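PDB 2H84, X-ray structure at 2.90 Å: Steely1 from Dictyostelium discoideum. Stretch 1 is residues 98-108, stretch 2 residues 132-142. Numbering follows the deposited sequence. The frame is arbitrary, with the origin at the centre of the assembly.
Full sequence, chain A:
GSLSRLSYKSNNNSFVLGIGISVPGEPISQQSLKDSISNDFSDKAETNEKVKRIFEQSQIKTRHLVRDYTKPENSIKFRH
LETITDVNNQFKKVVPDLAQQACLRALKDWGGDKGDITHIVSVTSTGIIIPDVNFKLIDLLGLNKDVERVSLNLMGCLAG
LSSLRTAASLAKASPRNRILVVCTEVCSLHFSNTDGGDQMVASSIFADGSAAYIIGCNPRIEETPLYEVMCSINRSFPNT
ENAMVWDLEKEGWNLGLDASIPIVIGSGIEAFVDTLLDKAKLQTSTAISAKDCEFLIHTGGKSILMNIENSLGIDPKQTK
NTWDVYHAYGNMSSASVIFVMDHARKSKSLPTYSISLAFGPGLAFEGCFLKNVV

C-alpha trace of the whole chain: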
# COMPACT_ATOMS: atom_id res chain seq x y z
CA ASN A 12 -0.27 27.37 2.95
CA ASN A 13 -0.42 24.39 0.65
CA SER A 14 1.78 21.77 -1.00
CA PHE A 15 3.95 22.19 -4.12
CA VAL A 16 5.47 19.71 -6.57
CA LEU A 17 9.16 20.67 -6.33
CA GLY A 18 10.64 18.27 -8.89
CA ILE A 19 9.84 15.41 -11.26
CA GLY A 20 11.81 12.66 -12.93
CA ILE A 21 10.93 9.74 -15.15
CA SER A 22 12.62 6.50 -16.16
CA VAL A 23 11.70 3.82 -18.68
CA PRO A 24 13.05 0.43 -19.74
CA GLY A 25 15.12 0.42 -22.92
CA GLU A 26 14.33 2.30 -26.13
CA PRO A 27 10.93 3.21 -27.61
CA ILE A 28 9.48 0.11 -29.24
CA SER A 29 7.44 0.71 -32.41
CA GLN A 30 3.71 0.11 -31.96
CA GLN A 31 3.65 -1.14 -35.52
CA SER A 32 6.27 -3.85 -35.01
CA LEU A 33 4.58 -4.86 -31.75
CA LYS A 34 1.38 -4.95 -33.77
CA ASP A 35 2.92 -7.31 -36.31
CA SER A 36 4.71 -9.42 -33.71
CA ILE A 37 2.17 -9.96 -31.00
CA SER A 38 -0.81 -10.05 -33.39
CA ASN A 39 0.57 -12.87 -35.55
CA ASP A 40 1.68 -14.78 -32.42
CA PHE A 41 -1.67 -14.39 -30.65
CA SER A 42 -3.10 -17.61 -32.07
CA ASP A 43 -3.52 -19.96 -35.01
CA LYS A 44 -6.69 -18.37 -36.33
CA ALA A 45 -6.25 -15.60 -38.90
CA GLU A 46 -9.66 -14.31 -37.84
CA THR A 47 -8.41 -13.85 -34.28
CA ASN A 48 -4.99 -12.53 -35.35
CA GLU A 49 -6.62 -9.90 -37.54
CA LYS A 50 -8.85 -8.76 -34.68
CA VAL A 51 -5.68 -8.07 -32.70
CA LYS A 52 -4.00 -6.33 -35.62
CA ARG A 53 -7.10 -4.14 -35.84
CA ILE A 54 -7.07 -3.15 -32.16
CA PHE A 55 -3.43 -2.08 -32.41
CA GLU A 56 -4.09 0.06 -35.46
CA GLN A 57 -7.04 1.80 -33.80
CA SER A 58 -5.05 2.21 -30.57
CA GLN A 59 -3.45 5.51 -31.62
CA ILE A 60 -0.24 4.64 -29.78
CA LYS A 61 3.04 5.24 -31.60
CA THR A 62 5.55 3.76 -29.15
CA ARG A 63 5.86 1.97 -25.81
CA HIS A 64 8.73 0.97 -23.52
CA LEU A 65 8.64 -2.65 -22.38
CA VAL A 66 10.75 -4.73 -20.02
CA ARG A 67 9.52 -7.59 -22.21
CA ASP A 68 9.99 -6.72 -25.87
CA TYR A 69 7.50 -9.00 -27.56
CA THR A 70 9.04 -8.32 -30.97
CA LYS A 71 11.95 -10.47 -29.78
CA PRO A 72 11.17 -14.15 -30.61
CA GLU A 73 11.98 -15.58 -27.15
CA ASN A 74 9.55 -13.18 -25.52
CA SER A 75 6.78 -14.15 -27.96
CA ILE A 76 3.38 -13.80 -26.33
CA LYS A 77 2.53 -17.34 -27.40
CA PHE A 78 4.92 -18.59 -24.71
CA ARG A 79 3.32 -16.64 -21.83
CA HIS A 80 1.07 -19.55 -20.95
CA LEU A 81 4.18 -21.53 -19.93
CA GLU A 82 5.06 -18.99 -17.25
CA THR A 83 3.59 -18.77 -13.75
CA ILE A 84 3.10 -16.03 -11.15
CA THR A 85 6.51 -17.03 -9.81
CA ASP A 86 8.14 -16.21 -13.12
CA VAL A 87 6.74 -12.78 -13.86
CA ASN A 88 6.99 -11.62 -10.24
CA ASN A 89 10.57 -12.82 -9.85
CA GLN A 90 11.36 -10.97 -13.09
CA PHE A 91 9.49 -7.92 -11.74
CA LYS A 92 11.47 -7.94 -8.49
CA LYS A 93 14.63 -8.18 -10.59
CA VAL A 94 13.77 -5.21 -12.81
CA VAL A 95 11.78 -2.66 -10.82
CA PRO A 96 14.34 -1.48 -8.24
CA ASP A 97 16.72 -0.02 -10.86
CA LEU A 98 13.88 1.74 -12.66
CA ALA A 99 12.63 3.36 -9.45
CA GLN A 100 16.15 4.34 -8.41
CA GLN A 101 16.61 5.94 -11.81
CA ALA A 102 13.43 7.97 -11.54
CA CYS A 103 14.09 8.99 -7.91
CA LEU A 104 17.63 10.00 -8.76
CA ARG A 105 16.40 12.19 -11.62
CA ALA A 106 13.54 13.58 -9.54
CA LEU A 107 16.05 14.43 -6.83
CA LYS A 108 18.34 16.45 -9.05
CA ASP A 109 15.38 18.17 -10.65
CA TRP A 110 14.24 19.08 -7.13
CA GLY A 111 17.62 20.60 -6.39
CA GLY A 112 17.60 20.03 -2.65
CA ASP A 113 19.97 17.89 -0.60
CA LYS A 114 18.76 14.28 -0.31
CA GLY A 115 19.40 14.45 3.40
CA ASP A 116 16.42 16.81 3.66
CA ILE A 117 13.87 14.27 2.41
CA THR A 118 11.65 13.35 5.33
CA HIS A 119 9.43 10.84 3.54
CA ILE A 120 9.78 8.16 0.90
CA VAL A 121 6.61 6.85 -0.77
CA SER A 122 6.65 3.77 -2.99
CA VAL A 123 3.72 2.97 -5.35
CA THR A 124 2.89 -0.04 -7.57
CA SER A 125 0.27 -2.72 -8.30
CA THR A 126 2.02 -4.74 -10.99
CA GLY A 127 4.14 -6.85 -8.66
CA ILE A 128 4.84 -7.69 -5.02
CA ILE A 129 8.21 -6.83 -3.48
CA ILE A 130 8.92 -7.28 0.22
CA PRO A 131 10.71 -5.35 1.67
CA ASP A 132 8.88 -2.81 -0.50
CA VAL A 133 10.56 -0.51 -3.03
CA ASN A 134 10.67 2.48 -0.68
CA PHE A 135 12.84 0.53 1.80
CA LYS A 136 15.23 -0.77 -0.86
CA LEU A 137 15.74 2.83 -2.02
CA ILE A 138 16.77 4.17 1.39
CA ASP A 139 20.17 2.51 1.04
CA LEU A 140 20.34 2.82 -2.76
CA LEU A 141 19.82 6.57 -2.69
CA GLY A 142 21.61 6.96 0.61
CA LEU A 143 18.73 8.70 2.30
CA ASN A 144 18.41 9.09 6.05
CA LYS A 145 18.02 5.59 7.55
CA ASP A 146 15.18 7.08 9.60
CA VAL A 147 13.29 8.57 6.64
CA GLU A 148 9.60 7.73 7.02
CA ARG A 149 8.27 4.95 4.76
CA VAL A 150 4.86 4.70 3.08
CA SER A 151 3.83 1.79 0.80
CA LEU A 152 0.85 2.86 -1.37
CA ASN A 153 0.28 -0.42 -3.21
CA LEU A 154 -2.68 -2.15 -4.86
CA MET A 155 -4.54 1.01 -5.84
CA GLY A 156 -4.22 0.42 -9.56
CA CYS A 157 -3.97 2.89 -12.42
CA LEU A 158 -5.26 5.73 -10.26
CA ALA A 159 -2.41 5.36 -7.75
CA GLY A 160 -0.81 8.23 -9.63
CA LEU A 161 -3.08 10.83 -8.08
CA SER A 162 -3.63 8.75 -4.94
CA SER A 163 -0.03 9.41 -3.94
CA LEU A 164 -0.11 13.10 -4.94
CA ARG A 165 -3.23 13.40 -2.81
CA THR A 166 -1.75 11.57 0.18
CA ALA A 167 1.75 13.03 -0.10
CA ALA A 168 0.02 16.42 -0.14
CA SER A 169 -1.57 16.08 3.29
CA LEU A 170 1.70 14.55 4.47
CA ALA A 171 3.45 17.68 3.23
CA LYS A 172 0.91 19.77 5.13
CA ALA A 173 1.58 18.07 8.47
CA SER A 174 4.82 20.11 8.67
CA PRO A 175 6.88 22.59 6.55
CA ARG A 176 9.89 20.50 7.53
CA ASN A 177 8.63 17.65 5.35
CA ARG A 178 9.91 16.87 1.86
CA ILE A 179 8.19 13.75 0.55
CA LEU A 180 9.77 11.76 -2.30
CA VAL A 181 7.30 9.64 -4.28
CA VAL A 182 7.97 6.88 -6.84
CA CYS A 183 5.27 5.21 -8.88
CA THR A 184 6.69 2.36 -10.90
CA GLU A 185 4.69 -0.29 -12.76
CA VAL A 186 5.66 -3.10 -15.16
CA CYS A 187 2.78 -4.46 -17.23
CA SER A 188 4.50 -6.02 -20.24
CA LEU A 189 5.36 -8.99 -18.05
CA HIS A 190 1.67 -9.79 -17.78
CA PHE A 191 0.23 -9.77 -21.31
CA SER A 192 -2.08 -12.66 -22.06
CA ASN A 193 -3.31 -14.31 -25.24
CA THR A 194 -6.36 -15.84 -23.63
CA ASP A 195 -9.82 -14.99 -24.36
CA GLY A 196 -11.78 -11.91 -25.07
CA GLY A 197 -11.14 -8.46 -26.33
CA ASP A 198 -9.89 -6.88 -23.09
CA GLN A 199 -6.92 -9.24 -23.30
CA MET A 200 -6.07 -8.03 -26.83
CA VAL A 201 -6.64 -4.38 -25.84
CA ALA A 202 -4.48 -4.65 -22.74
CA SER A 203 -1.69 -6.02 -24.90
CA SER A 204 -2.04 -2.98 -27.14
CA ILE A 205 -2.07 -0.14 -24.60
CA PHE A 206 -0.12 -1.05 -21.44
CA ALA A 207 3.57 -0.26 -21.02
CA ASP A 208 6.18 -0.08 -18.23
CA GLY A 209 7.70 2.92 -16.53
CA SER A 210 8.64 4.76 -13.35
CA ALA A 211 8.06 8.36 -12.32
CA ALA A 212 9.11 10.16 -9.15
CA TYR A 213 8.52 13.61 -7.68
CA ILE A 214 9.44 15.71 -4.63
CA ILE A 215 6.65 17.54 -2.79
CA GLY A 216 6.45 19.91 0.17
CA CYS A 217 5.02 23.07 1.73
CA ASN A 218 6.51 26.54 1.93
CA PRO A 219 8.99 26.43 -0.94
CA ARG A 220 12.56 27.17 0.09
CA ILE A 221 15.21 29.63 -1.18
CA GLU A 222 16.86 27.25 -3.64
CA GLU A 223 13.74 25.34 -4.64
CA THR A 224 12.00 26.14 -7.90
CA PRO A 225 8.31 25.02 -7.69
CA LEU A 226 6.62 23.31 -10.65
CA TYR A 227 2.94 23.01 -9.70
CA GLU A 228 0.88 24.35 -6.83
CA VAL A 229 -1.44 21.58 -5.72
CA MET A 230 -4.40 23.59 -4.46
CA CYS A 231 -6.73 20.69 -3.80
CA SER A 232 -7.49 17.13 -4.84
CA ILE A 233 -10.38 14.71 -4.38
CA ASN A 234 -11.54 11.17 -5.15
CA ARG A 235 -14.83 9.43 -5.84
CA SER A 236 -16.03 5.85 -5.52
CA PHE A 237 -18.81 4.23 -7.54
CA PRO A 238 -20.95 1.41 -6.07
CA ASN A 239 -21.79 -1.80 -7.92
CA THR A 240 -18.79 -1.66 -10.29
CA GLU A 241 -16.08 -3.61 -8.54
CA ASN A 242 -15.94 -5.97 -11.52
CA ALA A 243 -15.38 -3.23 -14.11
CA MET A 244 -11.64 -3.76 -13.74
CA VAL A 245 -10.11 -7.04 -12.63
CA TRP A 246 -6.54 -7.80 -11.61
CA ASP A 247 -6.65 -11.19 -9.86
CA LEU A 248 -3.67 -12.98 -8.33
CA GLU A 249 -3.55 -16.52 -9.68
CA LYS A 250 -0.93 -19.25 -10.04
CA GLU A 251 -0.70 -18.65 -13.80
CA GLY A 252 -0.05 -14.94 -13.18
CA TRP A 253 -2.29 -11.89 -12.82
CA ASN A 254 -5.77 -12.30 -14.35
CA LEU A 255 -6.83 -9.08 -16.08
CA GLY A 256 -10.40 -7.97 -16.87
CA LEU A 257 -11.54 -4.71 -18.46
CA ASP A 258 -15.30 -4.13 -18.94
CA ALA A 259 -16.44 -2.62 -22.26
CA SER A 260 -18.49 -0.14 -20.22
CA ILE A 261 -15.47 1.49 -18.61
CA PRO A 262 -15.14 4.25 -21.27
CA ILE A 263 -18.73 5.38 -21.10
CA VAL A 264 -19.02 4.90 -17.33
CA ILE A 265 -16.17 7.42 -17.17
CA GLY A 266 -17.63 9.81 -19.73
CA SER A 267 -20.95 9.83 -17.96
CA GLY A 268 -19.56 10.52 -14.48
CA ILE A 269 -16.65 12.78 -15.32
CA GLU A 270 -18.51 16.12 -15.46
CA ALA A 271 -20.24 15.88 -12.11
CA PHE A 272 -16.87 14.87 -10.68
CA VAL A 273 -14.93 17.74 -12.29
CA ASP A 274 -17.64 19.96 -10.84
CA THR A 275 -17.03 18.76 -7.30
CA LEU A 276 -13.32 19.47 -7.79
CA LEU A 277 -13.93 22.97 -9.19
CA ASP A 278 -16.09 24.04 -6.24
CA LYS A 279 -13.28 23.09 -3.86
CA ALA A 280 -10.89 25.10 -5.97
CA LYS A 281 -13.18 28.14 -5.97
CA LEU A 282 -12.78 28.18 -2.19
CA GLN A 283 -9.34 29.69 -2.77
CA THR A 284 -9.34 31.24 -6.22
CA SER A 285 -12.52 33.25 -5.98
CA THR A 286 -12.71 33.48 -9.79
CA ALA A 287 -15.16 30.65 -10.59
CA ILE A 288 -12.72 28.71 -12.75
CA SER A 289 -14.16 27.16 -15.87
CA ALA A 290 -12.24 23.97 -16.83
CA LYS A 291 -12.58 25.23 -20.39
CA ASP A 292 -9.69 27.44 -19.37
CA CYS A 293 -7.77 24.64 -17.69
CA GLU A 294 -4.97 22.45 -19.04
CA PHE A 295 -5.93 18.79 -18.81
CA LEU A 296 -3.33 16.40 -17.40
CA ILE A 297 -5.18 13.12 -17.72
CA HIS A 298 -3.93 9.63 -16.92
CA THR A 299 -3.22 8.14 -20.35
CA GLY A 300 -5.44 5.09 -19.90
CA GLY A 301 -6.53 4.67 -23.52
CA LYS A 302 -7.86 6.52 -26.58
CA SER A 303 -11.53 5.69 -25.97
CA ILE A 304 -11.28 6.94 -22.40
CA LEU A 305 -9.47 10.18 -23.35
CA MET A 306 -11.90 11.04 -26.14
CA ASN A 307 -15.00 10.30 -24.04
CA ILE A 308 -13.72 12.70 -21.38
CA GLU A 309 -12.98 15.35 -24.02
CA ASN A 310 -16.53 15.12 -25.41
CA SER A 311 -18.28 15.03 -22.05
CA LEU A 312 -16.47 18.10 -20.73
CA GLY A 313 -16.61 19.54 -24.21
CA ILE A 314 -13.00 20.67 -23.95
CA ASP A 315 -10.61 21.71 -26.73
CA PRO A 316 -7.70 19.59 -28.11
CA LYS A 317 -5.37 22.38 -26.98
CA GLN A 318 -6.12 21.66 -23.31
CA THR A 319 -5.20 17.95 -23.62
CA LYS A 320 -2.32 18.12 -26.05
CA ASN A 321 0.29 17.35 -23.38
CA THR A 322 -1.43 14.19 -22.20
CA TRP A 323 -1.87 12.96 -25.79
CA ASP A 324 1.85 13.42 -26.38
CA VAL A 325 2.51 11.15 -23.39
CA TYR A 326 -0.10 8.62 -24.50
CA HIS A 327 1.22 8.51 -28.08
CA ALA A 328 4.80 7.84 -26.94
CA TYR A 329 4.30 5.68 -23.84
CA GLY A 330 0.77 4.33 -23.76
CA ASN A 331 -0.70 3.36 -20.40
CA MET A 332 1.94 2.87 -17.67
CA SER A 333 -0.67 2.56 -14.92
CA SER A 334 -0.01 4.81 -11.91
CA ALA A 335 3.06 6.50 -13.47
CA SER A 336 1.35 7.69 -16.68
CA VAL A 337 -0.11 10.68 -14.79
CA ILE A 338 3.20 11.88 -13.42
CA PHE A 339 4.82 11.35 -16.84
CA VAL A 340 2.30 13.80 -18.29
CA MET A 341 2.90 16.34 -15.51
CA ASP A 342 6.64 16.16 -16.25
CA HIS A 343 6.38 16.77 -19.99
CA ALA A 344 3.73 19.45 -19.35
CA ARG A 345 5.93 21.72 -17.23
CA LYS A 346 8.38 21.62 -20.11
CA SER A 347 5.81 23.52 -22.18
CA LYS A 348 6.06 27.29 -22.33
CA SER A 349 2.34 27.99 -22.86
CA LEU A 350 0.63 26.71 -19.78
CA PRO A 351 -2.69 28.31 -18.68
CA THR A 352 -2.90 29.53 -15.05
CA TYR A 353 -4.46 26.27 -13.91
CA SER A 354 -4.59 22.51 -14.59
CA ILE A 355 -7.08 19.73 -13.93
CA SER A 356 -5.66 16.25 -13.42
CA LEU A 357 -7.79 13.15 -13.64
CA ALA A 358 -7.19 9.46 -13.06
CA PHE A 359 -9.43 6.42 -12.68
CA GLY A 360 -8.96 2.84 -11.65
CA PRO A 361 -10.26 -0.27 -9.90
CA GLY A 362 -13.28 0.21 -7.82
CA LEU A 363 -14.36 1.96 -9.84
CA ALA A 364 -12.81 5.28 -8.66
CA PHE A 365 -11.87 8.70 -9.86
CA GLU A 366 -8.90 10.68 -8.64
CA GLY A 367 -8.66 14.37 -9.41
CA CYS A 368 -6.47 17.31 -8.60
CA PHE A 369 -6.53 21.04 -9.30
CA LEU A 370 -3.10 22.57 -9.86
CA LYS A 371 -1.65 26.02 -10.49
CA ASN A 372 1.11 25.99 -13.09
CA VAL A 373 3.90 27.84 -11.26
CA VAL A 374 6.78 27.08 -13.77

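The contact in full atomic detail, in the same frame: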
# COMPACT_ATOMS: atom_id res chain seq x y z
N LEU A 98 14.74 0.76 -12.03
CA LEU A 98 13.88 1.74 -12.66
C LEU A 98 13.44 2.82 -11.67
O LEU A 98 13.46 4.00 -11.98
CB LEU A 98 12.66 1.07 -13.29
CG LEU A 98 12.91 0.41 -14.64
CD1 LEU A 98 11.60 0.04 -15.27
CD2 LEU A 98 13.63 1.39 -15.55
N ALA A 99 13.06 2.41 -10.47
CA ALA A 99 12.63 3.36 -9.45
C ALA A 99 13.79 4.23 -8.95
O ALA A 99 13.60 5.41 -8.65
CB ALA A 99 11.98 2.63 -8.28
N GLN A 100 14.97 3.64 -8.86
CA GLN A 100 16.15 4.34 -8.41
C GLN A 100 16.47 5.43 -9.43
O GLN A 100 16.81 6.56 -9.10
CB GLN A 100 17.33 3.36 -8.28
CG GLN A 100 18.55 3.98 -7.56
CD GLN A 100 19.76 3.07 -7.55
OE1 GLN A 100 20.84 3.46 -7.08
NE2 GLN A 100 19.57 1.87 -8.06
N GLN A 101 16.34 5.06 -10.69
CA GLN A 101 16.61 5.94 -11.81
C GLN A 101 15.69 7.16 -11.76
O GLN A 101 16.13 8.30 -11.83
CB GLN A 101 16.44 5.16 -13.12
CG GLN A 101 17.15 5.87 -14.25
CD GLN A 101 17.21 5.05 -15.48
OE1 GLN A 101 16.64 5.38 -16.55
NE2 GLN A 101 17.94 3.98 -15.35
N ALA A 102 14.40 6.90 -11.60
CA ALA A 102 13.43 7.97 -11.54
C ALA A 102 13.73 8.87 -10.34
O ALA A 102 13.90 10.09 -10.48
CB ALA A 102 12.01 7.39 -11.45
N CYS A 103 13.80 8.26 -9.15
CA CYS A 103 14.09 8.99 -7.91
C CYS A 103 15.33 9.86 -8.03
O CYS A 103 15.32 11.02 -7.63
CB CYS A 103 14.29 8.01 -6.76
SG CYS A 103 12.80 7.34 -6.10
N LEU A 104 16.39 9.28 -8.58
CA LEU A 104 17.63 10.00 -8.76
C LEU A 104 17.33 11.26 -9.57
O LEU A 104 17.61 12.37 -9.14
CB LEU A 104 18.63 9.09 -9.48
CG LEU A 104 19.99 8.86 -8.81
CD1 LEU A 104 19.87 8.98 -7.30
CD2 LEU A 104 20.52 7.50 -9.22
N ARG A 105 16.73 11.07 -10.74
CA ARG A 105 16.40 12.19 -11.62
C ARG A 105 15.46 13.20 -11.00
O ARG A 105 15.57 14.40 -11.25
CB ARG A 105 15.78 11.66 -12.90
CG ARG A 105 16.79 11.05 -13.83
CD ARG A 105 16.13 10.08 -14.75
NE ARG A 105 16.86 10.00 -16.01
CZ ARG A 105 16.90 8.92 -16.77
NH1 ARG A 105 16.25 7.83 -16.40
NH2 ARG A 105 17.55 8.93 -17.92
N ALA A 106 14.51 12.72 -10.20
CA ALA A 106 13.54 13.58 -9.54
C ALA A 106 14.24 14.35 -8.43
O ALA A 106 13.81 15.44 -8.06
CB ALA A 106 12.40 12.77 -8.96
N LEU A 107 15.31 13.78 -7.90
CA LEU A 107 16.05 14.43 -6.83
C LEU A 107 16.88 15.58 -7.37
O LEU A 107 16.91 16.65 -6.77
CB LEU A 107 16.96 13.42 -6.13
CG LEU A 107 16.29 12.51 -5.10
CD1 LEU A 107 17.23 11.37 -4.69
CD2 LEU A 107 15.89 13.34 -3.89
N LYS A 108 17.55 15.38 -8.49
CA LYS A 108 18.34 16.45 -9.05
C LYS A 108 17.42 17.55 -9.56
O LYS A 108 17.70 18.74 -9.42
CB LYS A 108 19.22 15.91 -10.18
CG LYS A 108 19.06 16.62 -11.50
CD LYS A 108 20.09 16.09 -12.45
CE LYS A 108 20.90 17.18 -13.08
NZ LYS A 108 20.19 17.94 -14.11
N ASP A 132 9.37 -3.62 0.61
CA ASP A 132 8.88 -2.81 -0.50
C ASP A 132 9.94 -1.91 -1.13
O ASP A 132 11.00 -1.70 -0.56
CB ASP A 132 7.72 -1.95 -0.03
CG ASP A 132 6.86 -1.48 -1.18
OD1 ASP A 132 5.98 -0.64 -0.93
OD2 ASP A 132 7.04 -1.95 -2.32
N VAL A 133 9.64 -1.38 -2.31
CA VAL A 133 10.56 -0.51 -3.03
C VAL A 133 11.08 0.68 -2.23
O VAL A 133 12.26 1.02 -2.31
CB VAL A 133 9.92 0.02 -4.32
CG1 VAL A 133 10.93 0.79 -5.13
CG2 VAL A 133 9.37 -1.13 -5.12
N ASN A 134 10.22 1.33 -1.45
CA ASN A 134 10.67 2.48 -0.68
C ASN A 134 11.79 2.15 0.30
O ASN A 134 12.64 3.00 0.56
CB ASN A 134 9.51 3.15 0.07
CG ASN A 134 8.73 2.19 0.94
OD1 ASN A 134 7.74 1.65 0.53
ND2 ASN A 134 9.18 1.99 2.12
N PHE A 135 11.80 0.93 0.85
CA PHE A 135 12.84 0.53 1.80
C PHE A 135 14.16 0.30 1.06
O PHE A 135 15.22 0.78 1.47
CB PHE A 135 12.46 -0.76 2.52
CG PHE A 135 13.54 -1.27 3.45
CD1 PHE A 135 13.57 -0.88 4.79
CD2 PHE A 135 14.53 -2.13 2.99
CE1 PHE A 135 14.56 -1.32 5.64
CE2 PHE A 135 15.53 -2.57 3.83
CZ PHE A 135 15.54 -2.17 5.17
N LYS A 136 14.07 -0.46 -0.03
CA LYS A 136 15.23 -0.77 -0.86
C LYS A 136 15.96 0.48 -1.34
O LYS A 136 17.18 0.46 -1.53
CB LYS A 136 14.79 -1.60 -2.06
CG LYS A 136 14.73 -3.08 -1.81
CD LYS A 136 14.11 -3.84 -2.98
CE LYS A 136 14.65 -5.26 -3.06
NZ LYS A 136 14.63 -5.93 -1.73
N LEU A 137 15.20 1.56 -1.54
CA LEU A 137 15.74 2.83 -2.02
C LEU A 137 16.49 3.62 -0.96
O LEU A 137 17.42 4.36 -1.28
CB LEU A 137 14.63 3.70 -2.63
CG LEU A 137 14.09 3.28 -4.01
CD1 LEU A 137 12.78 4.00 -4.30
CD2 LEU A 137 15.13 3.58 -5.08
N ILE A 138 16.09 3.46 0.30
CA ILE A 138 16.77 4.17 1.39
C ILE A 138 18.28 4.04 1.23
O ILE A 138 19.00 5.03 1.16
CB ILE A 138 16.38 3.61 2.79
CG1 ILE A 138 14.91 3.90 3.08
CG2 ILE A 138 17.25 4.25 3.88
CD1 ILE A 138 14.46 3.44 4.45
N ASP A 139 18.75 2.80 1.18
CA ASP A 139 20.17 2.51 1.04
C ASP A 139 20.72 2.84 -0.36
O ASP A 139 21.85 3.33 -0.49
CB ASP A 139 20.42 1.04 1.36
CG ASP A 139 21.81 0.79 1.84
OD1 ASP A 139 22.18 1.39 2.87
OD2 ASP A 139 22.52 -0.01 1.21
N LEU A 140 19.93 2.56 -1.39
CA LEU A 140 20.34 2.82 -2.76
C LEU A 140 20.60 4.31 -2.98
O LEU A 140 21.61 4.70 -3.55
CB LEU A 140 19.26 2.34 -3.73
CG LEU A 140 19.07 0.84 -3.93
CD1 LEU A 140 17.87 0.60 -4.81
CD2 LEU A 140 20.30 0.22 -4.55
N LEU A 141 19.68 5.14 -2.51
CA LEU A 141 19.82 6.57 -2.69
C LEU A 141 20.64 7.20 -1.58
O LEU A 141 21.08 8.34 -1.68
CB LEU A 141 18.44 7.24 -2.73
CG LEU A 141 17.47 6.78 -3.82
CD1 LEU A 141 16.14 7.50 -3.60
CD2 LEU A 141 18.03 7.06 -5.22
N GLY A 142 20.85 6.44 -0.51
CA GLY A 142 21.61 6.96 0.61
C GLY A 142 20.84 8.03 1.36
O GLY A 142 21.38 9.07 1.74

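A single leucine, L141, forms the centre of this contact, set as a knob into a hole formed by Q100, C103, L104 and L107; no hydrogen bond crosses between the two helices, and the contact is van der Waals packing, mostly between side chains. L141 lies near the C-terminal end of its stretch, and although its CA-to-CB bond points sideways, the m, t rotamer brings its methyls inward. L141 CD1 sits 3.7 Å from C103 CB and 4.2 Å from L107 CD1, while L141 CD2 lies 3.4 Å from L104 CD1 and 3.9 Å from Q100 CG. The four residues of the hole are spaced i, i+3, i+4, i+7, the pattern by which a helix gathers one face.

The axes pass 10.4 Å apart at their closest, with 60° between their N-to-C directions, so the helices cross steeply and share a compact patch of 367 Å², both sides summed. A99 CB meets V133 CG1 at 3.8 Å; the closest CA pair across the stretches is Q100 CA to L137 CA, 6.6 Å.

L137, one turn before L141, fills the next position. L137 CD2 rests 3.6 Å from Q100 CA, against the backbone itself, and L137 CD1 lies 3.8 Å from C103 SG, a thiol used here as an apolar surface.

Q100 shows how a polar residue can serve such a seam. Its extended chain lays CG against L141, yet Q100 OE1 stops 3.8 Å from L140 O; two oxygens cannot bond to each other without a donor, so this is mere proximity.

No polar bonding crosses between the stretches. Main-chain bonds such as L107 N to C103 O (2.8 Å) and L141 N to L137 O (2.7 Å) hold the helices that present these side chains, and R105 NH1 donates to Q101 OE1 at a very short 2.5 Å, clear of the contact.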